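Local atomic coordinates of putative oxidoreductase FAD-binding subunit (Sulfolobus tokodaii, PDB entry 4ZOH), a protein that probably serves as the FAD-binding, electron-transferring subunit of a molybdopterin-dependent oxidoreductase of the CO dehydrogenase flavoprotein family. Residues Leu59-Ile71 / Leu74-Leu88. Numbering follows the deposited sequence.
Sequences LSYITKDGNLYKI and LTTHYNISKSSIPLL. With FAD (flavin-adenine dinucleotide), chain H.
Ile62, Tyr69 and Ile71, on one face of an edge beta hairpin, pack against Thr75, Ile80, Ile85 and Leu88 in an apolar contact between the hairpin and helix 77-81 with its flanking segments, in the FAD-binding domain. Reciprocal backbone N-to-O bonds make Thr63 and Lys70 a hydrogen-bonded antiparallel pair. Ile85 runs over one face of the Tyr69 ring, the two side chains sliding past each other in opposite directions: its CG1 stands 4.0 Å from the ring centroid and 4° off the normal, a CH-pi contact. Chi1 of -50° sets CG1 beside the backbone N and CG2 anti to it, where CG2 reaches Tyr69 CD2 at 3.7 Å. Pro86 CD touches the same ring obliquely. A leucine in place of Tyr69 would probably leave Ile85 without its aromatic face and open a gap beside Pro86. Ile71 divides its branches, CD1 meeting Leu88 CD2 at 3.6 Å and CG2 facing Ile80 CD1; the side chains of Ile62 and Thr75 cross at about a right angle. At the polar end Leu74 N donates to Leu59 O (2.6 Å), and Thr75 OG1 accepts from Tyr61 N (3.1 Å, N-H...O 157°) while also bonding Gly72 O, two partners that fix its rotation. Strand 160-167 pairs with strand 68-72, helices 88-93 and 119-125 pack on Ile80, and from helix 77-81 His77 NE2 reaches FAD O2' (2.9 Å).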
# COMPACT_ATOMS: atom_id res chain seq x y z
N LEU B 59 31.49 19.42 28.40
CA LEU B 59 30.48 20.36 28.93
C LEU B 59 29.35 19.71 29.74
O LEU B 59 28.38 20.38 30.13
CB LEU B 59 29.88 21.23 27.84
CG LEU B 59 30.89 22.08 27.09
CD1 LEU B 59 30.14 22.98 26.14
CD2 LEU B 59 31.68 22.91 28.10
N SER B 60 29.45 18.41 29.98
CA SER B 60 28.49 17.79 30.83
C SER B 60 29.22 17.20 32.04
O SER B 60 30.04 16.30 31.88
CB SER B 60 27.73 16.73 30.03
OG SER B 60 27.01 15.96 30.95
N TYR B 61 28.92 17.70 33.24
CA TYR B 61 29.63 17.28 34.48
C TYR B 61 29.08 17.93 35.75
O TYR B 61 28.64 19.06 35.69
CB TYR B 61 31.12 17.61 34.36
CG TYR B 61 31.40 19.07 34.12
CD1 TYR B 61 31.48 19.96 35.20
CD2 TYR B 61 31.62 19.58 32.83
CE1 TYR B 61 31.73 21.33 34.99
CE2 TYR B 61 31.91 20.96 32.63
CZ TYR B 61 31.95 21.82 33.74
OH TYR B 61 32.21 23.18 33.63
N ILE B 62 29.06 17.21 36.86
CA ILE B 62 28.79 17.83 38.20
C ILE B 62 30.10 17.76 38.99
O ILE B 62 30.56 16.68 39.28
CB ILE B 62 27.67 17.10 39.05
CG1 ILE B 62 26.29 16.98 38.33
CG2 ILE B 62 27.51 17.76 40.41
CD1 ILE B 62 25.85 18.26 37.68
N THR B 63 30.72 18.90 39.31
CA THR B 63 31.95 18.86 40.10
C THR B 63 31.78 19.68 41.41
O THR B 63 31.40 20.84 41.36
CB THR B 63 33.17 19.40 39.30
OG1 THR B 63 33.28 18.65 38.10
CG2 THR B 63 34.46 19.19 40.06
N LYS B 64 32.10 19.05 42.54
CA LYS B 64 32.25 19.72 43.84
C LYS B 64 33.70 20.18 44.02
O LYS B 64 34.59 19.37 44.22
CB LYS B 64 31.82 18.78 44.97
CG LYS B 64 31.43 19.46 46.28
CD LYS B 64 30.90 18.37 47.20
CE LYS B 64 30.66 18.84 48.64
NZ LYS B 64 29.48 18.13 49.23
N ASP B 65 33.90 21.49 43.92
CA ASP B 65 35.20 22.16 43.84
C ASP B 65 35.32 23.10 45.06
O ASP B 65 35.05 24.31 44.97
CB ASP B 65 35.28 22.92 42.49
CG ASP B 65 36.68 23.55 42.20
OD1 ASP B 65 36.80 24.19 41.12
OD2 ASP B 65 37.64 23.43 42.99
N GLY B 66 35.71 22.52 46.19
CA GLY B 66 35.66 23.21 47.47
C GLY B 66 34.23 23.25 48.01
O GLY B 66 33.59 22.20 48.26
N ASN B 67 33.74 24.48 48.16
CA ASN B 67 32.37 24.75 48.57
C ASN B 67 31.54 25.34 47.36
O ASN B 67 30.59 26.13 47.52
CB ASN B 67 32.43 25.72 49.75
CG ASN B 67 33.40 26.86 49.51
OD1 ASN B 67 33.47 27.45 48.41
ND2 ASN B 67 34.20 27.17 50.53
N LEU B 68 31.95 24.95 46.15
CA LEU B 68 31.18 25.19 44.94
C LEU B 68 30.89 23.87 44.27
O LEU B 68 31.76 23.01 44.21
CB LEU B 68 31.93 26.09 43.99
CG LEU B 68 31.48 27.56 43.95
CD1 LEU B 68 31.75 28.25 45.26
CD2 LEU B 68 32.19 28.29 42.82
N TYR B 69 29.66 23.69 43.81
CA TYR B 69 29.39 22.76 42.72
C TYR B 69 29.55 23.49 41.39
O TYR B 69 29.04 24.62 41.23
CB TYR B 69 27.98 22.25 42.81
CG TYR B 69 27.71 21.27 43.91
CD1 TYR B 69 28.12 19.95 43.79
CD2 TYR B 69 26.95 21.65 45.07
CE1 TYR B 69 27.79 19.01 44.77
CE2 TYR B 69 26.64 20.73 46.07
CZ TYR B 69 27.07 19.42 45.91
OH TYR B 69 26.80 18.49 46.85
N LYS B 70 30.30 22.86 40.48
CA LYS B 70 30.42 23.36 39.11
C LYS B 70 29.70 22.37 38.19
O LYS B 70 29.88 21.13 38.29
CB LYS B 70 31.88 23.57 38.73
CG LYS B 70 32.65 24.33 39.79
CD LYS B 70 33.83 25.03 39.22
CE LYS B 70 34.41 25.91 40.30
NZ LYS B 70 35.58 26.61 39.74
N ILE B 71 28.81 22.94 37.37
CA ILE B 71 27.86 22.14 36.62
C ILE B 71 28.06 22.48 35.17
O ILE B 71 27.86 23.63 34.77
CB ILE B 71 26.38 22.42 37.01
CG1 ILE B 71 26.15 22.17 38.48
CG2 ILE B 71 25.40 21.58 36.14
CD1 ILE B 71 25.15 23.14 39.02
N LEU B 74 26.00 21.39 29.55
CA LEU B 74 25.30 20.39 28.76
C LEU B 74 24.74 19.31 29.68
O LEU B 74 24.10 18.38 29.19
CB LEU B 74 26.17 19.76 27.67
CG LEU B 74 26.44 20.52 26.37
CD1 LEU B 74 27.00 19.52 25.38
CD2 LEU B 74 25.23 21.19 25.76
N THR B 75 24.90 19.46 31.00
CA THR B 75 24.32 18.51 31.97
C THR B 75 22.83 18.60 31.92
O THR B 75 22.25 19.71 31.91
CB THR B 75 24.84 18.78 33.38
OG1 THR B 75 26.19 19.18 33.25
CG2 THR B 75 24.81 17.53 34.28
N THR B 76 22.22 17.42 31.81
CA THR B 76 20.77 17.30 31.61
C THR B 76 20.04 17.40 32.96
O THR B 76 20.61 17.09 34.04
CB THR B 76 20.41 15.96 30.97
OG1 THR B 76 20.73 14.91 31.88
CG2 THR B 76 21.11 15.72 29.53
N HIS B 77 18.76 17.72 32.87
CA HIS B 77 17.85 17.73 34.02
C HIS B 77 17.91 16.46 34.78
O HIS B 77 17.95 16.43 36.06
CB HIS B 77 16.37 18.02 33.61
CG HIS B 77 16.21 19.24 32.73
ND1 HIS B 77 16.99 20.37 32.86
CD2 HIS B 77 15.37 19.50 31.69
CE1 HIS B 77 16.63 21.28 31.97
NE2 HIS B 77 15.66 20.77 31.23
N TYR B 78 17.91 15.38 34.02
CA TYR B 78 17.88 14.05 34.64
C TYR B 78 19.11 13.87 35.52
O TYR B 78 19.00 13.39 36.66
CB TYR B 78 17.77 12.91 33.60
CG TYR B 78 17.94 11.52 34.20
CD1 TYR B 78 16.86 10.83 34.72
CD2 TYR B 78 19.21 10.88 34.23
CE1 TYR B 78 17.00 9.55 35.24
CE2 TYR B 78 19.37 9.58 34.76
CZ TYR B 78 18.25 8.93 35.25
OH TYR B 78 18.37 7.67 35.74
N ASN B 79 20.28 14.22 34.98
CA ASN B 79 21.54 13.96 35.73
C ASN B 79 21.67 14.87 36.95
O ASN B 79 22.02 14.41 37.99
CB ASN B 79 22.78 14.10 34.83
CG ASN B 79 22.95 12.92 33.89
OD1 ASN B 79 22.65 11.78 34.22
ND2 ASN B 79 23.46 13.20 32.72
N ILE B 80 21.32 16.13 36.80
CA ILE B 80 21.24 17.06 37.94
C ILE B 80 20.27 16.51 39.00
O ILE B 80 20.61 16.46 40.17
CB ILE B 80 20.84 18.47 37.46
CG1 ILE B 80 21.93 18.99 36.55
CG2 ILE B 80 20.54 19.38 38.66
CD1 ILE B 80 21.66 20.31 35.79
N SER B 81 19.14 15.99 38.57
CA SER B 81 18.15 15.46 39.51
C SER B 81 18.68 14.28 40.30
O SER B 81 18.13 13.94 41.37
CB SER B 81 16.82 15.18 38.79
OG SER B 81 16.75 13.88 38.30
N LYS B 82 19.78 13.68 39.84
CA LYS B 82 20.25 12.43 40.42
C LYS B 82 21.47 12.67 41.25
O LYS B 82 21.97 11.74 41.88
CB LYS B 82 20.61 11.37 39.35
CG LYS B 82 19.45 10.77 38.58
CD LYS B 82 18.59 10.01 39.54
CE LYS B 82 17.35 9.52 38.84
NZ LYS B 82 16.45 8.77 39.78
N SER B 83 21.92 13.92 41.33
CA SER B 83 23.20 14.20 41.92
C SER B 83 23.27 14.94 43.30
O SER B 83 24.31 15.52 43.68
CB SER B 83 24.06 14.87 40.89
OG SER B 83 23.65 16.18 40.77
N SER B 84 22.21 14.89 44.09
CA SER B 84 22.33 15.36 45.51
C SER B 84 22.83 16.81 45.74
O SER B 84 23.43 17.11 46.76
CB SER B 84 23.14 14.34 46.34
OG SER B 84 22.43 13.09 46.37
N ILE B 85 22.60 17.72 44.79
CA ILE B 85 22.82 19.12 45.08
C ILE B 85 21.61 19.64 45.83
O ILE B 85 20.45 19.48 45.32
CB ILE B 85 23.04 19.95 43.83
CG1 ILE B 85 24.12 19.27 42.95
CG2 ILE B 85 23.33 21.43 44.20
CD1 ILE B 85 24.50 20.10 41.74
N PRO B 86 21.83 20.21 47.05
CA PRO B 86 20.74 20.72 47.86
C PRO B 86 19.90 21.71 47.07
O PRO B 86 20.46 22.55 46.39
CB PRO B 86 21.48 21.41 49.03
CG PRO B 86 22.68 20.52 49.24
CD PRO B 86 23.10 20.19 47.82
N LEU B 87 18.56 21.58 47.17
CA LEU B 87 17.56 22.38 46.37
C LEU B 87 17.54 22.13 44.82
O LEU B 87 16.47 21.90 44.24
CB LEU B 87 17.64 23.89 46.65
CG LEU B 87 16.59 24.73 45.95
CD1 LEU B 87 15.17 24.39 46.40
CD2 LEU B 87 16.83 26.22 46.13
N LEU B 88 18.70 22.26 44.21
CA LEU B 88 18.84 22.25 42.77
C LEU B 88 18.41 20.90 42.14
O LEU B 88 17.66 20.87 41.17
CB LEU B 88 20.28 22.66 42.35
CG LEU B 88 20.36 22.93 40.81
CD1 LEU B 88 19.43 24.09 40.48
CD2 LEU B 88 21.77 23.23 40.27
PA FAD H . 17.70 24.14 23.62
O1A FAD H . 16.27 24.02 23.24
O2A FAD H . 18.75 23.38 22.92
O5B FAD H . 18.14 25.64 23.53
C5B FAD H . 17.29 26.68 24.09
C4B FAD H . 17.98 28.13 23.83
O4B FAD H . 19.35 28.22 24.39
C3B FAD H . 18.19 28.29 22.32
O3B FAD H . 17.94 29.63 21.97
C2B FAD H . 19.65 27.86 22.07
O2B FAD H . 20.24 28.45 20.90
C1B FAD H . 20.34 28.40 23.28
N9A FAD H . 21.36 27.62 23.96
C8A FAD H . 21.34 26.34 24.32
N7A FAD H . 22.46 26.06 25.03
C5A FAD H . 23.19 27.20 25.11
C6A FAD H . 24.41 27.54 25.73
N6A FAD H . 25.06 26.60 26.40
N1A FAD H . 24.88 28.80 25.62
C2A FAD H . 24.18 29.78 25.00
N3A FAD H . 23.02 29.48 24.40
C4A FAD H . 22.49 28.20 24.44
N1 FAD H . 11.18 23.77 31.48
C2 FAD H . 10.93 24.10 32.81
O2 FAD H . 11.68 24.85 33.39
N3 FAD H . 9.86 23.57 33.47
C4 FAD H . 9.00 22.73 32.84
O4 FAD H . 8.08 22.25 33.50
C4X FAD H . 9.22 22.42 31.48
N5 FAD H . 8.35 21.57 30.84
C5X FAD H . 8.57 21.29 29.46
C6 FAD H . 7.65 20.47 28.81
C7 FAD H . 7.84 20.14 27.46
C7M FAD H . 6.78 19.23 26.81
C8 FAD H . 8.95 20.66 26.76
C8M FAD H . 9.22 20.37 25.26
C9 FAD H . 9.86 21.52 27.41
C9A FAD H . 9.68 21.82 28.76
N10 FAD H . 10.56 22.67 29.45
C10 FAD H . 10.31 22.95 30.81
C1' FAD H . 11.72 23.28 28.81
C2' FAD H . 12.95 22.36 28.90
O2' FAD H . 13.43 22.39 30.26
C3' FAD H . 14.06 22.74 27.89
O3' FAD H . 14.95 21.62 27.86
C4' FAD H . 14.85 23.98 28.28
O4' FAD H . 13.92 25.04 28.51
C5' FAD H . 15.86 24.41 27.20
O5' FAD H . 17.03 23.57 27.41
P FAD H . 17.62 22.73 26.21
O1P FAD H . 18.94 22.19 26.63
O2P FAD H . 16.62 21.76 25.71
O3P FAD H . 17.85 23.93 25.20
O HOH W 1 24.08 15.29 31.36